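Local coordinates for protein gluconate kinase (Lactobacillus acidophilus, PDB 3LL3) that binds ATP and D-xylulose and, as a member of the FGGY carbohydrate kinase family, probably transfers phosphate to gluconate or a related sugar substrate, at residues L51-V56 and F163-K168; I335-L340 and A487-F492. One frame throughout, in Å; residues are numbered along the deposited sequence.

Interaction 1. Residues L51-V56 and F163-K168; sequences LIFDAV and FRLTGK
The side chain of Phe53 projects from helix 49-65 with CG anti to its backbone N (chi1 179°), which sends the ring across to Arg164, whose chain bends at both chi2 (-75°) and chi3 and folds the guanidinium back to the same side of the ring that CB covers. Arg164 CB lies over one face of Phe53 in a CH-pi contact, 3.8 Å from the ring centroid. The guanidinium meets another part of the ring, near its rim, Arg164 NH2 lying 3.4 Å from Phe53 CE1, with the two planes inclined at 45°, neither stacked flat nor upright. At the ring edge, Leu165 CD2 packs 3.9 Å from Phe53 CE2. Phenylalanine suits this position because it offers a broad face to an aliphatic stem and a greasy edge to a leucine. An alanine here would probably leave Arg164 CB and Leu165 CD2 facing a gap and the guanidinium without its apolar neighbour, though its polar bonds would still restrain it. Arginine brings an apolar stem and a polar end: NH1 donates to the hydroxyl of Tyr160 and NH2 to that of Tyr221. The carboxylate of Asp54 is too distant for a salt bridge, with 5.3 Å between Asp54 OD1 and Arg164 NH2, but two waters lie between the groups and may relay a weak link. Tyr221 also meets the Phe53 ring edge-to-face. The contact thus joins helix 49-65 to the end of helix 157-166, with Ile52 and Val56 packing on Ile161 and both Val56 and Leu165 resting on Trp76 of strand 70-78.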
ATOM      1  N   LEU A  51     -23.718  19.255  31.043  1.00 37.47           N
ATOM      2  CA  LEU A  51     -22.284  19.243  31.345  1.00 39.86           C
ATOM      3  C   LEU A  51     -21.537  20.339  30.601  1.00 38.17           C
ATOM      4  O   LEU A  51     -20.692  21.031  31.174  1.00 37.09           O
ATOM      5  CB  LEU A  51     -21.664  17.885  31.002  1.00 38.24           C
ATOM      6  CG  LEU A  51     -21.788  16.815  32.082  1.00 41.42           C
ATOM      7  CD1 LEU A  51     -23.183  16.845  32.696  1.00 42.78           C
ATOM      8  CD2 LEU A  51     -21.470  15.437  31.529  1.00 42.08           C
ATOM      9  N   ILE A  52     -21.843  20.493  29.319  1.00 34.70           N
ATOM     10  CA  ILE A  52     -21.193  21.520  28.526  1.00 34.39           C
ATOM     11  C   ILE A  52     -21.501  22.890  29.107  1.00 34.99           C
ATOM     12  O   ILE A  52     -20.594  23.719  29.279  1.00 32.57           O
ATOM     13  CB  ILE A  52     -21.622  21.463  27.049  1.00 33.62           C
ATOM     14  CG1 ILE A  52     -21.098  20.177  26.406  1.00 33.13           C
ATOM     15  CG2 ILE A  52     -21.123  22.690  26.310  1.00 30.32           C
ATOM     16  CD1 ILE A  52     -21.406  20.041  24.922  1.00 34.00           C
ATOM     17  N   PHE A  53     -22.772  23.126  29.431  1.00 33.27           N
ATOM     18  CA  PHE A  53     -23.159  24.410  29.994  1.00 34.65           C
ATOM     19  C   PHE A  53     -22.519  24.659  31.364  1.00 35.53           C
ATOM     20  O   PHE A  53     -22.138  25.781  31.668  1.00 34.73           O
ATOM     21  CB  PHE A  53     -24.677  24.561  30.085  1.00 35.86           C
ATOM     22  CG  PHE A  53     -25.103  25.871  30.673  1.00 35.22           C
ATOM     23  CD1 PHE A  53     -25.596  25.941  31.963  1.00 37.25           C
ATOM     24  CD2 PHE A  53     -24.969  27.044  29.948  1.00 34.79           C
ATOM     25  CE1 PHE A  53     -25.967  27.159  32.511  1.00 38.23           C
ATOM     26  CE2 PHE A  53     -25.335  28.258  30.489  1.00 34.60           C
ATOM     27  CZ  PHE A  53     -25.839  28.318  31.767  1.00 36.33           C
ATOM     28  N   ASP A  54     -22.407  23.613  32.182  1.00 36.35           N
ATOM     29  CA  ASP A  54     -21.681  23.707  33.449  1.00 36.80           C
ATOM     30  C   ASP A  54     -20.210  24.097  33.219  1.00 37.88           C
ATOM     31  O   ASP A  54     -19.670  24.958  33.915  1.00 38.70           O
ATOM     32  CB  ASP A  54     -21.766  22.387  34.223  1.00 39.01           C
ATOM     33  CG  ASP A  54     -23.154  22.137  34.828  1.00 43.07           C
ATOM     34  OD1 ASP A  54     -24.035  23.023  34.739  1.00 44.46           O
ATOM     35  OD2 ASP A  54     -23.365  21.051  35.405  1.00 44.04           O
ATOM     36  N   ALA A  55     -19.555  23.463  32.250  1.00 36.50           N
ATOM     37  CA  ALA A  55     -18.174  23.837  31.924  1.00 35.49           C
ATOM     38  C   ALA A  55     -18.119  25.310  31.526  1.00 34.14           C
ATOM     39  O   ALA A  55     -17.234  26.044  31.951  1.00 35.40           O
ATOM     40  CB  ALA A  55     -17.613  22.952  30.816  1.00 38.20           C
ATOM     41  N   VAL A  56     -19.094  25.745  30.737  1.00 33.17           N
ATOM     42  CA  VAL A  56     -19.174  27.130  30.283  1.00 34.60           C
ATOM     43  C   VAL A  56     -19.244  28.129  31.441  1.00 36.44           C
ATOM     44  O   VAL A  56     -18.533  29.137  31.435  1.00 35.59           O
ATOM     45  CB  VAL A  56     -20.387  27.348  29.343  1.00 32.68           C
ATOM     46  CG1 VAL A  56     -20.697  28.810  29.214  1.00 31.29           C
ATOM     47  CG2 VAL A  56     -20.101  26.748  27.984  1.00 31.94           C
ATOM     48  N   PHE A 163     -29.392  30.070  25.085  1.00 28.96           N
ATOM     49  CA  PHE A 163     -30.765  30.023  25.564  1.00 29.88           C
ATOM     50  C   PHE A 163     -30.760  29.959  27.082  1.00 32.10           C
ATOM     51  O   PHE A 163     -31.527  30.659  27.748  1.00 32.02           O
ATOM     52  CB  PHE A 163     -31.501  28.820  24.985  1.00 30.27           C
ATOM     53  CG  PHE A 163     -32.883  28.632  25.542  1.00 32.95           C
ATOM     54  CD1 PHE A 163     -33.844  29.617  25.386  1.00 32.26           C
ATOM     55  CD2 PHE A 163     -33.221  27.467  26.215  1.00 35.40           C
ATOM     56  CE1 PHE A 163     -35.132  29.448  25.894  1.00 38.14           C
ATOM     57  CE2 PHE A 163     -34.519  27.285  26.728  1.00 37.14           C
ATOM     58  CZ  PHE A 163     -35.465  28.278  26.566  1.00 38.75           C
ATOM     59  N   ARG A 164     -29.878  29.132  27.632  1.00 30.11           N
ATOM     60  CA  ARG A 164     -29.797  29.012  29.072  1.00 32.57           C
ATOM     61  C   ARG A 164     -29.454  30.370  29.669  1.00 33.21           C
ATOM     62  O   ARG A 164     -30.005  30.746  30.701  1.00 36.03           O
ATOM     63  CB  ARG A 164     -28.775  27.954  29.485  1.00 32.94           C
ATOM     64  CG  ARG A 164     -29.207  26.515  29.199  1.00 34.28           C
ATOM     65  CD  ARG A 164     -30.261  26.014  30.194  1.00 35.49           C
ATOM     66  NE  ARG A 164     -29.793  26.091  31.574  1.00 35.16           N
ATOM     67  CZ  ARG A 164     -29.042  25.171  32.174  1.00 37.66           C
ATOM     68  NH1 ARG A 164     -28.669  24.080  31.524  1.00 37.30           N
ATOM     69  NH2 ARG A 164     -28.648  25.351  33.431  1.00 40.30           N
ATOM     70  N   LEU A 165     -28.575  31.122  29.006  1.00 30.38           N
ATOM     71  CA  LEU A 165     -28.125  32.412  29.545  1.00 31.89           C
ATOM     72  C   LEU A 165     -29.130  33.572  29.437  1.00 33.77           C
ATOM     73  O   LEU A 165     -29.169  34.441  30.315  1.00 33.83           O
ATOM     74  CB  LEU A 165     -26.779  32.827  28.929  1.00 29.34           C
ATOM     75  CG  LEU A 165     -25.580  31.972  29.320  1.00 28.97           C
ATOM     76  CD1 LEU A 165     -24.358  32.345  28.460  1.00 27.71           C
ATOM     77  CD2 LEU A 165     -25.256  32.125  30.797  1.00 30.85           C
ATOM     78  N   THR A 166     -29.922  33.598  28.362  1.00 31.44           N
ATOM     79  CA  THR A 166     -30.743  34.764  28.051  1.00 33.42           C
ATOM     80  C   THR A 166     -32.216  34.448  27.866  1.00 34.12           C
ATOM     81  O   THR A 166     -33.020  35.364  27.723  1.00 35.07           O
ATOM     82  CB  THR A 166     -30.309  35.428  26.732  1.00 33.80           C
ATOM     83  OG1 THR A 166     -30.593  34.540  25.638  1.00 31.14           O
ATOM     84  CG2 THR A 166     -28.820  35.791  26.756  1.00 32.29           C
ATOM     85  N   GLY A 167     -32.568  33.167  27.808  1.00 32.34           N
ATOM     86  CA  GLY A 167     -33.938  32.786  27.517  1.00 32.01           C
ATOM     87  C   GLY A 167     -34.327  33.036  26.064  1.00 36.01           C
ATOM     88  O   GLY A 167     -35.496  32.927  25.702  1.00 33.53           O
ATOM     89  N   LYS A 168     -33.350  33.365  25.221  1.00 34.41           N
ATOM     90  CA  LYS A 168     -33.614  33.559  23.795  1.00 31.43           C
ATOM     91  C   LYS A 168     -33.061  32.402  22.943  1.00 31.28           C
ATOM     92  O   LYS A 168     -32.036  31.807  23.274  1.00 31.21           O
ATOM     93  CB  LYS A 168     -33.077  34.912  23.330  1.00 33.80           C
ATOM     94  CG  LYS A 168     -33.821  36.104  23.946  1.00 37.06           C
ATOM     95  CD  LYS A 168     -33.332  37.448  23.418  1.00 39.10           C
ATOM     96  CE  LYS A 168     -34.322  38.563  23.765  1.00 43.09           C
ATOM     97  NZ  LYS A 168     -34.362  38.865  25.229  1.00 41.51           N
TER
HETATM   98  O   HOH W   1     -26.250  22.415  33.381  1.00 44.05           O
HETATM   99  O   HOH W   2     -26.359  24.855  35.749  1.00 48.82           O

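Interaction 2. Residues I335-L340 and A487-F492; sequences IFLPYL and ASYGKF
Tyr489 brings its hydroxyl up against both Leu337 and Tyr339, and nearly all of this small contact is made by that one atom. Tyr489 OH lies 3.7 Å from Leu337 CD1, a methyl group that can offer it only van der Waals contact. It also meets Tyr339 at the ring edge and in the ring plane, 3.9 Å from Tyr339 CD2 and 4.0 Å from Tyr339 CE2. The side chain of Tyr489, its CG anti to the carbonyl carbon (chi1 -59°), is directed at the other segment and crosses both partners at about a right angle, which precludes a ring stack. No hydrogen bond joins the two segments. Length explains the choice of tyrosine: the nearest CA atoms, those of Tyr339 and Tyr489, are 10.4 Å apart, and a long rigid side chain bridges most of it. A leucine methyl and an aromatic edge suit the buried surface it meets.

A second shell sets these groups in place. The CD atom of Pro338 sits over one face of the Tyr339 ring, and an inverse gamma turn, closed by Leu340 N to Pro338 O at 2.6 Å, bends the chain at Tyr339. On the other segment, the backbone bond from Phe492 N to Tyr489 O (3.1 Å) holds the compact turn from which Tyr489 projects, and Asp349 touches the Tyr489 side chain.

Farther out, Leu337 and Tyr339 both pack on Tyr478 of helix 465-485, and Tyr339 also touches Asn379 of helix 365-388. The contact packs the segment following helix 465-485 against the two-stranded antiparallel sheet of 335-337 and 354-359, where Leu337 pairs with Ser355, beside the second subunit, whose Gly358 packs against Phe492.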
ATOM      1  N   ILE A 335       3.743   6.002  -3.213  1.00 24.24           N
ATOM      2  CA  ILE A 335       2.482   6.670  -2.908  1.00 22.83           C
ATOM      3  C   ILE A 335       1.848   6.139  -1.615  1.00 24.85           C
ATOM      4  O   ILE A 335       1.738   4.920  -1.417  1.00 22.19           O
ATOM      5  CB  ILE A 335       1.463   6.506  -4.047  1.00 24.16           C
ATOM      6  CG1 ILE A 335       1.933   7.259  -5.293  1.00 24.99           C
ATOM      7  CG2 ILE A 335       0.062   6.995  -3.592  1.00 22.45           C
ATOM      8  CD1 ILE A 335       2.290   8.712  -5.029  1.00 24.18           C
ATOM      9  N   PHE A 336       1.438   7.059  -0.745  1.00 22.03           N
ATOM     10  CA  PHE A 336       0.680   6.721   0.449  1.00 19.95           C
ATOM     11  C   PHE A 336      -0.682   7.391   0.378  1.00 23.83           C
ATOM     12  O   PHE A 336      -0.770   8.623   0.459  1.00 19.39           O
ATOM     13  CB  PHE A 336       1.404   7.168   1.720  1.00 19.61           C
ATOM     14  CG  PHE A 336       0.660   6.839   2.995  1.00 19.43           C
ATOM     15  CD1 PHE A 336       0.556   5.526   3.447  1.00 20.59           C
ATOM     16  CD2 PHE A 336       0.073   7.841   3.751  1.00 20.18           C
ATOM     17  CE1 PHE A 336      -0.124   5.225   4.632  1.00 19.33           C
ATOM     18  CE2 PHE A 336      -0.604   7.551   4.923  1.00 20.09           C
ATOM     19  CZ  PHE A 336      -0.711   6.250   5.366  1.00 22.15           C
ATOM     20  N   LEU A 337      -1.736   6.595   0.205  1.00 18.66           N
ATOM     21  CA  LEU A 337      -3.094   7.135   0.330  1.00 21.16           C
ATOM     22  C   LEU A 337      -3.452   7.112   1.820  1.00 21.93           C
ATOM     23  O   LEU A 337      -3.466   6.054   2.439  1.00 20.45           O
ATOM     24  CB  LEU A 337      -4.103   6.328  -0.502  1.00 18.49           C
ATOM     25  CG  LEU A 337      -3.838   6.172  -2.009  1.00 23.10           C
ATOM     26  CD1 LEU A 337      -4.926   5.326  -2.702  1.00 21.28           C
ATOM     27  CD2 LEU A 337      -3.732   7.535  -2.671  1.00 21.89           C
ATOM     28  N   PRO A 338      -3.724   8.289   2.407  1.00 21.89           N
ATOM     29  CA  PRO A 338      -3.793   8.417   3.874  1.00 21.49           C
ATOM     30  C   PRO A 338      -5.138   8.061   4.507  1.00 21.12           C
ATOM     31  O   PRO A 338      -5.334   8.360   5.686  1.00 22.39           O
ATOM     32  CB  PRO A 338      -3.533   9.907   4.114  1.00 22.53           C
ATOM     33  CG  PRO A 338      -3.833  10.588   2.823  1.00 22.53           C
ATOM     34  CD  PRO A 338      -3.907   9.574   1.715  1.00 21.74           C
ATOM     35  N   TYR A 339      -6.035   7.422   3.769  1.00 21.87           N
ATOM     36  CA  TYR A 339      -7.411   7.295   4.248  1.00 23.69           C
ATOM     37  C   TYR A 339      -7.637   6.275   5.358  1.00 24.57           C
ATOM     38  O   TYR A 339      -8.547   5.457   5.256  1.00 23.82           O
ATOM     39  CB  TYR A 339      -8.332   6.964   3.094  1.00 23.64           C
ATOM     40  CG  TYR A 339      -8.042   7.717   1.825  1.00 22.27           C
ATOM     41  CD1 TYR A 339      -7.967   9.103   1.805  1.00 20.64           C
ATOM     42  CD2 TYR A 339      -7.916   7.040   0.630  1.00 21.42           C
ATOM     43  CE1 TYR A 339      -7.739   9.784   0.610  1.00 22.39           C
ATOM     44  CE2 TYR A 339      -7.671   7.697  -0.545  1.00 23.34           C
ATOM     45  CZ  TYR A 339      -7.591   9.067  -0.558  1.00 23.96           C
ATOM     46  OH  TYR A 339      -7.359   9.685  -1.767  1.00 22.83           O
ATOM     47  N   LEU A 340      -6.855   6.351   6.428  1.00 23.06           N
ATOM     48  CA  LEU A 340      -6.984   5.401   7.537  1.00 24.85           C
ATOM     49  C   LEU A 340      -8.384   5.353   8.198  1.00 26.82           C
ATOM     50  O   LEU A 340      -8.920   4.281   8.433  1.00 27.55           O
ATOM     51  CB  LEU A 340      -5.869   5.630   8.573  1.00 24.68           C
ATOM     52  CG  LEU A 340      -4.619   4.743   8.384  1.00 26.55           C
ATOM     53  CD1 LEU A 340      -4.081   4.894   6.998  1.00 24.04           C
ATOM     54  CD2 LEU A 340      -3.559   5.125   9.382  1.00 30.49           C
ATOM     55  N   ALA A 487     -12.872   2.291  -6.176  1.00 27.67           N
ATOM     56  CA  ALA A 487     -14.016   1.387  -6.104  1.00 30.78           C
ATOM     57  C   ALA A 487     -13.742   0.089  -5.329  1.00 30.72           C
ATOM     58  O   ALA A 487     -14.578  -0.811  -5.312  1.00 30.83           O
ATOM     59  CB  ALA A 487     -14.547   1.077  -7.509  1.00 30.09           C
ATOM     60  N   SER A 488     -12.598  -0.001  -4.659  1.00 27.95           N
ATOM     61  CA  SER A 488     -12.207  -1.273  -4.053  1.00 29.95           C
ATOM     62  C   SER A 488     -12.386  -1.387  -2.533  1.00 32.77           C
ATOM     63  O   SER A 488     -12.109  -2.438  -1.957  1.00 36.27           O
ATOM     64  CB  SER A 488     -10.766  -1.631  -4.459  1.00 32.87           C
ATOM     65  OG  SER A 488     -10.669  -1.804  -5.870  1.00 34.14           O
ATOM     66  N   TYR A 489     -12.867  -0.327  -1.887  1.00 29.22           N
ATOM     67  CA  TYR A 489     -12.874  -0.282  -0.425  1.00 30.91           C
ATOM     68  C   TYR A 489     -14.030  -1.057   0.230  1.00 36.33           C
ATOM     69  O   TYR A 489     -13.898  -1.543   1.358  1.00 36.02           O
ATOM     70  CB  TYR A 489     -12.811   1.167   0.075  1.00 28.02           C
ATOM     71  CG  TYR A 489     -11.582   1.911  -0.399  1.00 28.00           C
ATOM     72  CD1 TYR A 489     -11.694   3.136  -1.045  1.00 25.22           C
ATOM     73  CD2 TYR A 489     -10.304   1.360  -0.237  1.00 26.42           C
ATOM     74  CE1 TYR A 489     -10.573   3.819  -1.487  1.00 25.49           C
ATOM     75  CE2 TYR A 489      -9.163   2.042  -0.679  1.00 27.51           C
ATOM     76  CZ  TYR A 489      -9.310   3.269  -1.302  1.00 26.57           C
ATOM     77  OH  TYR A 489      -8.207   3.939  -1.756  1.00 25.55           O
ATOM     78  N   GLY A 490     -15.147  -1.191  -0.482  1.00 38.81           N
ATOM     79  CA  GLY A 490     -16.331  -1.822   0.083  1.00 40.57           C
ATOM     80  C   GLY A 490     -16.035  -3.270   0.401  1.00 41.66           C
ATOM     81  O   GLY A 490     -16.586  -3.865   1.325  1.00 43.06           O
ATOM     82  N   LYS A 491     -15.120  -3.816  -0.381  1.00 42.33           N
ATOM     83  CA  LYS A 491     -14.661  -5.188  -0.267  1.00 42.57           C
ATOM     84  C   LYS A 491     -14.117  -5.512   1.135  1.00 42.30           C
ATOM     85  O   LYS A 491     -14.350  -6.602   1.653  1.00 44.31           O
ATOM     86  CB  LYS A 491     -13.583  -5.408  -1.336  1.00 44.25           C
ATOM     87  CG  LYS A 491     -13.720  -6.680  -2.162  1.00 50.44           C
ATOM     88  CD  LYS A 491     -15.145  -6.881  -2.679  1.00 54.29           C
ATOM     89  CE  LYS A 491     -15.205  -8.038  -3.678  1.00 54.86           C
ATOM     90  NZ  LYS A 491     -14.341  -9.188  -3.257  1.00 53.43           N
ATOM     91  N   PHE A 492     -13.407  -4.565   1.753  1.00 38.28           N
ATOM     92  CA  PHE A 492     -12.748  -4.795   3.044  1.00 35.85           C
ATOM     93  C   PHE A 492     -13.700  -5.034   4.213  1.00 46.10           C
ATOM     94  O   PHE A 492     -13.261  -5.201   5.357  1.00 47.24           O
ATOM     95  CB  PHE A 492     -11.786  -3.639   3.379  1.00 37.39           C
ATOM     96  CG  PHE A 492     -10.564  -3.622   2.515  1.00 34.02           C
ATOM     97  CD1 PHE A 492     -10.591  -3.015   1.271  1.00 32.76           C
ATOM     98  CD2 PHE A 492      -9.401  -4.277   2.918  1.00 32.52           C
ATOM     99  CE1 PHE A 492      -9.456  -3.030   0.447  1.00 31.46           C
ATOM    100  CE2 PHE A 492      -8.271  -4.300   2.100  1.00 31.60           C
ATOM    101  CZ  PHE A 492      -8.302  -3.682   0.864  1.00 28.58           C
TER

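Interactions 1 and 2 lie on opposite sides of the chain's centre, with contact centres 42 Å apart and nearest atoms about 26 Å apart. Both segments of interaction 1 fall in the N-terminal FGGY family region, whereas residues 335-340 of interaction 2 fall in the C-terminal one; in this family the substrates bind in the cleft between two such actin-like domains. Neither contact belongs to the ligand pockets. Interaction 2 comes nearer to one: the side chain of Tyr339 is about 8 Å from bound 1-deoxy-D-xylulose-5-phosphate, and Gly341 to Arg344, directly after Leu340, line that pocket. Interaction 1 packs against strand 70-78, which leads to Gln79, Met80 and His81 of the D-xylulose pocket.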